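Local atomic coordinates of Lmo2241 protein (Listeria monocytogenes, PDB entry 4HAM), a protein that probably binds DNA as a transcription regulator of the GntR family, through a winged helix-turn-helix domain joined to a helical C-terminal part. Residues A[32-38]-A[76-82]; A[16-20]-A[57-62]. All coordinates share one frame; numbering follows the deposited sequence.

Contact 1. Residues A[32-38]-A[76-82]; sequences LQEGEKI and TFIANQT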
loop_
_atom_site.group_PDB
_atom_site.type_symbol
_atom_site.label_atom_id
_atom_site.label_comp_id
_atom_site.label_asym_id
_atom_site.label_seq_id
_atom_site.Cartn_x
_atom_site.Cartn_y
_atom_site.Cartn_z
ATOM N N LEU A 32 3.858 -14.958 18.590
ATOM C CA LEU A 32 5.314 -14.888 18.737
ATOM C C LEU A 32 5.659 -13.773 19.729
ATOM O O LEU A 32 5.136 -12.660 19.639
ATOM C CB LEU A 32 5.981 -14.642 17.383
ATOM C CG LEU A 32 5.956 -15.814 16.399
ATOM C CD1 LEU A 32 6.394 -15.374 14.986
ATOM C CD2 LEU A 32 6.858 -16.923 16.923
ATOM N N GLN A 33 6.527 -14.079 20.687
ATOM C CA GLN A 33 6.874 -13.129 21.741
ATOM C C GLN A 33 8.337 -12.728 21.607
ATOM O O GLN A 33 9.125 -13.481 21.062
ATOM C CB GLN A 33 6.680 -13.783 23.107
ATOM C CG GLN A 33 5.247 -14.181 23.422
ATOM C CD GLN A 33 5.126 -14.857 24.772
ATOM O OE1 GLN A 33 5.678 -15.942 24.993
ATOM N NE2 GLN A 33 4.414 -14.212 25.694
ATOM N N GLU A 34 8.681 -11.553 22.130
ATOM C CA GLU A 34 10.065 -11.091 22.171
ATOM C C GLU A 34 10.956 -12.199 22.723
ATOM O O GLU A 34 10.601 -12.851 23.708
ATOM C CB GLU A 34 10.177 -9.827 23.039
ATOM C CG GLU A 34 11.595 -9.277 23.184
ATOM C CD GLU A 34 11.660 -7.984 23.994
ATOM O OE1 GLU A 34 12.743 -7.678 24.547
ATOM O OE2 GLU A 34 10.636 -7.271 24.071
ATOM N N GLY A 35 12.082 -12.451 22.062
ATOM C CA GLY A 35 13.037 -13.427 22.568
ATOM C C GLY A 35 12.736 -14.852 22.134
ATOM O O GLY A 35 13.558 -15.742 22.325
ATOM N N GLU A 36 11.561 -15.085 21.554
ATOM C CA GLU A 36 11.203 -16.447 21.174
ATOM C C GLU A 36 12.052 -16.955 19.999
ATOM O O GLU A 36 12.285 -16.237 19.035
ATOM C CB GLU A 36 9.714 -16.525 20.831
ATOM C CG GLU A 36 9.240 -17.886 20.414
ATOM C CD GLU A 36 7.721 -17.985 20.422
ATOM O OE1 GLU A 36 7.057 -17.031 20.886
ATOM O OE2 GLU A 36 7.190 -19.011 19.958
ATOM N N LYS A 37 12.516 -18.194 20.088
ATOM C CA LYS A 37 13.329 -18.759 19.013
ATOM C C LYS A 37 12.408 -19.265 17.914
ATOM O O LYS A 37 11.479 -20.016 18.196
ATOM C CB LYS A 37 14.178 -19.917 19.551
ATOM C CG LYS A 37 15.071 -20.580 18.506
ATOM C CD LYS A 37 16.024 -21.592 19.155
ATOM C CE LYS A 37 16.947 -22.211 18.119
ATOM N NZ LYS A 37 18.022 -23.043 18.732
ATOM N N ILE A 38 12.648 -18.847 16.672
ATOM C CA ILE A 38 11.852 -19.345 15.560
ATOM C C ILE A 38 12.660 -20.357 14.747
ATOM O O ILE A 38 13.825 -20.622 15.037
ATOM C CB ILE A 38 11.319 -18.211 14.649
ATOM C CG1 ILE A 38 12.466 -17.444 13.992
ATOM C CG2 ILE A 38 10.443 -17.250 15.457
ATOM C CD1 ILE A 38 11.991 -16.319 13.051
ATOM N N THR A 76 17.684 -17.980 15.439
ATOM C CA THR A 76 16.996 -16.757 15.052
ATOM C C THR A 76 15.862 -16.526 16.043
ATOM O O THR A 76 15.123 -17.455 16.365
ATOM C CB THR A 76 16.436 -16.875 13.618
ATOM O OG1 THR A 76 17.513 -17.152 12.716
ATOM C CG2 THR A 76 15.736 -15.581 13.194
ATOM N N PHE A 77 15.735 -15.293 16.525
ATOM C CA PHE A 77 14.821 -14.981 17.624
ATOM C C PHE A 77 13.978 -13.775 17.270
ATOM O O PHE A 77 14.384 -12.955 16.447
ATOM C CB PHE A 77 15.610 -14.664 18.895
ATOM C CG PHE A 77 16.568 -15.747 19.291
ATOM C CD1 PHE A 77 16.150 -16.798 20.104
ATOM C CD2 PHE A 77 17.872 -15.743 18.814
ATOM C CE1 PHE A 77 17.026 -17.814 20.454
ATOM C CE2 PHE A 77 18.759 -16.750 19.163
ATOM C CZ PHE A 77 18.340 -17.789 19.977
ATOM N N ILE A 78 12.813 -13.650 17.901
ATOM C CA ILE A 78 12.038 -12.427 17.768
ATOM C C ILE A 78 12.764 -11.295 18.512
ATOM O O ILE A 78 13.180 -11.456 19.657
ATOM C CB ILE A 78 10.604 -12.595 18.310
ATOM C CG1 ILE A 78 9.879 -13.713 17.554
ATOM C CG2 ILE A 78 9.835 -11.277 18.226
ATOM C CD1 ILE A 78 9.877 -13.558 16.020
ATOM N N ALA A 79 12.929 -10.155 17.851
ATOM C CA ALA A 79 13.725 -9.058 18.413
ATOM C C ALA A 79 12.969 -8.279 19.474
ATOM O O ALA A 79 11.768 -8.470 19.652
ATOM C CB ALA A 79 14.185 -8.126 17.290
ATOM N N ASN A 80 13.683 -7.410 20.188
ATOM C CA ASN A 80 13.073 -6.580 21.215
ATOM C C ASN A 80 11.827 -5.862 20.717
ATOM O O ASN A 80 11.819 -5.283 19.629
ATOM C CB ASN A 80 14.085 -5.581 21.793
ATOM C CG ASN A 80 13.436 -4.562 22.707
ATOM O OD1 ASN A 80 12.866 -3.574 22.243
ATOM N ND2 ASN A 80 13.520 -4.794 24.016
ATOM N N GLN A 81 10.767 -5.931 21.516
ATOM C CA GLN A 81 9.470 -5.389 21.134
ATOM C C GLN A 81 8.998 -4.362 22.154
ATOM O O GLN A 81 8.195 -3.485 21.839
ATOM C CB GLN A 81 8.429 -6.513 21.022
ATOM C CG GLN A 81 8.706 -7.532 19.916
ATOM C CD GLN A 81 8.632 -6.916 18.538
ATOM O OE1 GLN A 81 7.774 -6.070 18.270
ATOM N NE2 GLN A 81 9.532 -7.325 17.657
ATOM N N THR A 82 9.504 -4.476 23.377
ATOM C CA THR A 82 9.032 -3.655 24.490
ATOM C C THR A 82 9.323 -2.166 24.324
ATOM O O THR A 82 8.401 -1.358 24.223
ATOM C CB THR A 82 9.599 -4.140 25.843
ATOM O OG1 THR A 82 10.787 -4.910 25.620
ATOM C CG2 THR A 82 8.576 -4.998 26.574
HETATM O O HOH W 1 16.582 -20.466 14.956
#
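Ile78 packs between Leu32 and Ile38, on the inner side of the turn that leads into strand 37-38, and the contact is a compact example of a short edge strand paired with a longer one. Ile78 CD1 reaches Ile38 CG2 at 3.8 Å, while Ile78 CG1 lies 4.0 Å from Leu32 CB, each pair of side chains crossing at about a right angle. Both torsions of Ile78 lie near -60°, which bends CD1 back between these two neighbours; Val27 of helix 15-29 and Ile68 of strand 68-71 also pack on this residue. This is the dense part. Alongside this packing the backbones are bonded: Gly35 N donates to Ile78 O and Ile78 N to Glu36 O on one side of the antiparallel, non-hydrogen-bonded pair Lys37-Phe77, and Ile38 N donates to Thr76 O on the other, where water 1 bridges Ile38 O and Thr76 N. A type II turn from Gln33 to Glu36, with Gly35 at a positive phi of 86°, brings the chain into this register.

The other face is looser. Here the ring of Phe77 lies obliquely against Lys37, Phe77 CE1 being 3.7 Å from Lys37 CB, and the extended lysine chain then leads away from the strand. Toward the end of 76-82 the contact becomes polar. Glu34 is modelled in two conformers; in this one, an extended chain with CG anti to the backbone N, OE2 accepts three bonds. Gln81 N comes from above the carboxylate plane, 2.9 Å from Glu34 OE2, with a nearly straight N-H (167°). Thr82 OG1, in a poorly ordered residue, uses the syn lone pair, 2.8 Å from Glu34 OE2, while Thr82 N makes a more bent bond, tilted from that plane. In this conformer three donors would tend to stabilise the ionised carboxylate and tie the chain beyond the sheet to the turn.

Contact 2. Residues A[16-20]-A[57-62]; sequences YEQIV and KAYQEL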
loop_
_atom_site.group_PDB
_atom_site.type_symbol
_atom_site.label_atom_id
_atom_site.label_comp_id
_atom_site.label_asym_id
_atom_site.label_seq_id
_atom_site.Cartn_x
_atom_site.Cartn_y
_atom_site.Cartn_z
ATOM N N TYR A 16 8.059 -14.223 -0.513
ATOM C CA TYR A 16 8.925 -13.788 0.585
ATOM C C TYR A 16 8.201 -12.719 1.428
ATOM O O TYR A 16 8.310 -12.714 2.655
ATOM C CB TYR A 16 10.306 -13.305 0.090
ATOM C CG TYR A 16 10.354 -11.837 -0.274
ATOM C CD1 TYR A 16 10.730 -10.877 0.665
ATOM C CD2 TYR A 16 10.008 -11.408 -1.548
ATOM C CE1 TYR A 16 10.758 -9.539 0.343
ATOM C CE2 TYR A 16 10.039 -10.069 -1.882
ATOM C CZ TYR A 16 10.416 -9.140 -0.932
ATOM O OH TYR A 16 10.444 -7.802 -1.263
ATOM N N GLU A 17 7.442 -11.852 0.765
ATOM C CA GLU A 17 6.727 -10.784 1.451
ATOM C C GLU A 17 5.582 -11.330 2.299
ATOM O O GLU A 17 5.283 -10.801 3.371
ATOM C CB GLU A 17 6.210 -9.746 0.447
ATOM C CG GLU A 17 5.508 -8.572 1.098
ATOM C CD GLU A 17 5.292 -7.411 0.157
ATOM O OE1 GLU A 17 5.441 -7.601 -1.069
ATOM O OE2 GLU A 17 4.979 -6.303 0.642
ATOM N N GLN A 18 4.937 -12.387 1.814
ATOM C CA GLN A 18 3.871 -13.035 2.563
ATOM C C GLN A 18 4.437 -13.584 3.867
ATOM O O GLN A 18 3.826 -13.440 4.935
ATOM C CB GLN A 18 3.226 -14.147 1.724
ATOM C CG GLN A 18 2.407 -13.606 0.572
ATOM C CD GLN A 18 1.679 -14.692 -0.194
ATOM O OE1 GLN A 18 1.031 -15.553 0.399
ATOM N NE2 GLN A 18 1.783 -14.655 -1.520
ATOM N N ILE A 19 5.625 -14.185 3.776
ATOM C CA ILE A 19 6.313 -14.702 4.959
ATOM C C ILE A 19 6.656 -13.587 5.924
ATOM O O ILE A 19 6.411 -13.710 7.126
ATOM C CB ILE A 19 7.584 -15.465 4.569
ATOM C CG1 ILE A 19 7.188 -16.709 3.756
ATOM C CG2 ILE A 19 8.379 -15.872 5.809
ATOM C CD1 ILE A 19 8.390 -17.456 3.191
ATOM N N VAL A 20 7.225 -12.502 5.403
ATOM C CA VAL A 20 7.529 -11.344 6.249
ATOM C C VAL A 20 6.265 -10.871 6.976
ATOM O O VAL A 20 6.267 -10.646 8.188
ATOM C CB VAL A 20 8.092 -10.168 5.424
ATOM C CG1 VAL A 20 8.193 -8.888 6.289
ATOM C CG2 VAL A 20 9.445 -10.542 4.825
ATOM N N LYS A 57 15.413 -14.731 1.984
ATOM C CA LYS A 57 15.053 -13.378 1.577
ATOM C C LYS A 57 14.070 -12.747 2.576
ATOM O O LYS A 57 14.201 -11.578 2.951
ATOM C CB LYS A 57 14.463 -13.434 0.171
ATOM C CG LYS A 57 14.233 -12.099 -0.501
ATOM C CD LYS A 57 14.058 -12.300 -2.010
ATOM C CE LYS A 57 13.373 -11.100 -2.656
ATOM N NZ LYS A 57 13.787 -9.833 -1.995
ATOM N N ALA A 58 13.090 -13.536 3.012
ATOM C CA ALA A 58 12.124 -13.085 3.998
ATOM C C ALA A 58 12.780 -12.785 5.343
ATOM O O ALA A 58 12.484 -11.772 5.970
ATOM C CB ALA A 58 11.018 -14.145 4.180
ATOM N N TYR A 59 13.653 -13.674 5.789
ATOM C CA TYR A 59 14.345 -13.457 7.064
ATOM C C TYR A 59 15.262 -12.239 7.020
ATOM O O TYR A 59 15.402 -11.519 8.015
ATOM C CB TYR A 59 15.148 -14.698 7.463
ATOM C CG TYR A 59 14.341 -15.754 8.217
ATOM C CD1 TYR A 59 14.945 -16.537 9.194
ATOM C CD2 TYR A 59 12.990 -15.969 7.943
ATOM C CE1 TYR A 59 14.238 -17.503 9.884
ATOM C CE2 TYR A 59 12.265 -16.945 8.633
ATOM C CZ TYR A 59 12.905 -17.705 9.606
ATOM O OH TYR A 59 12.220 -18.670 10.313
ATOM N N GLN A 60 15.919 -12.023 5.886
ATOM C CA GLN A 60 16.737 -10.814 5.717
ATOM C C GLN A 60 15.891 -9.547 5.833
ATOM O O GLN A 60 16.301 -8.553 6.447
ATOM C CB GLN A 60 17.456 -10.817 4.367
ATOM C CG GLN A 60 18.590 -11.804 4.282
ATOM C CD GLN A 60 19.328 -11.729 2.956
ATOM O OE1 GLN A 60 19.262 -10.720 2.251
ATOM N NE2 GLN A 60 20.027 -12.805 2.604
ATOM N N GLU A 61 14.708 -9.581 5.234
ATOM C CA GLU A 61 13.807 -8.434 5.283
ATOM C C GLU A 61 13.244 -8.239 6.698
ATOM O O GLU A 61 13.152 -7.108 7.191
ATOM C CB GLU A 61 12.687 -8.577 4.249
ATOM C CG GLU A 61 11.690 -7.420 4.248
ATOM C CD GLU A 61 12.344 -6.070 3.954
ATOM O OE1 GLU A 61 13.383 -6.028 3.244
ATOM O OE2 GLU A 61 11.810 -5.042 4.433
ATOM N N LEU A 62 12.903 -9.343 7.357
ATOM C CA LEU A 62 12.480 -9.288 8.753
ATOM C C LEU A 62 13.576 -8.714 9.674
ATOM O O LEU A 62 13.280 -7.946 10.576
ATOM C CB LEU A 62 12.054 -10.669 9.248
ATOM C CG LEU A 62 10.675 -11.115 8.757
ATOM C CD1 LEU A 62 10.519 -12.621 8.904
ATOM C CD2 LEU A 62 9.604 -10.375 9.550
#
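Ala58 offers the small bump of this helix pair: its CB sits in a shallow hollow on helix 15-29, 3.4 Å from Tyr16 O and 3.5 Å from Ile19 CG2. So short a side chain lets the helices come close, and their axes approach to 8.4 Å. Next to it Val20 supplies the bump in the other direction. Its CG2 presses between Ala58 and Glu61, 3.5 Å from Ala58 O and 3.8 Å from Glu61 CB, while CG1, anti to the backbone N (chi1 171°), turns to Leu62. Val20 and Leu62 lie alongside each other, pointing opposite ways, and Leu62 CD2 comes 3.9 Å from Val20 CG1. These two helices, crossing at -47°, belong to the winged helix-turn-helix domain of the GntR family, in which helix 52-64 follows helix 41-48 as the second of the two helix-turn-helix helices and is probably the recognition helix; Ile19 also packs on Phe44 of helix 41-48. At the outer end the shapes are larger. Tyr16 takes the seldom-used chi1 of 88°, with CG between the backbone N and carbonyl carbon, and lays its ring against the Lys57 chain, which is extended as far as CE and then bends at chi4 to carry the ammonium over the ring face. Lys57 NZ stands 3.7 Å from the centroid of the Tyr16 ring in a cation-pi contact, with Lys57 CE alongside it in a CH-pi contact, while Glu61 CB and Ala58 CA lie at the ring edge.

Both contacts lie in the winged helix-turn-helix part of the chain, their centres about 15 Å apart. Their segments alternate in sequence: 16-20, then 32-38, 57-62 and 76-82, so the two contacts cross along the chain. Helix 15-29 of contact 2 leads almost directly into the turn and strand 37-38 of contact 1, and helix 52-64 is followed by strands 68-71 and 75-78, which complete the small antiparallel sheet. The contacts meet where Tyr59, on helix 52-64, packs against Ile38 and Thr76. Through this one residue the probable recognition helix is linked directly to two neighbouring strands of the sheet, joining helices and wing into one unit.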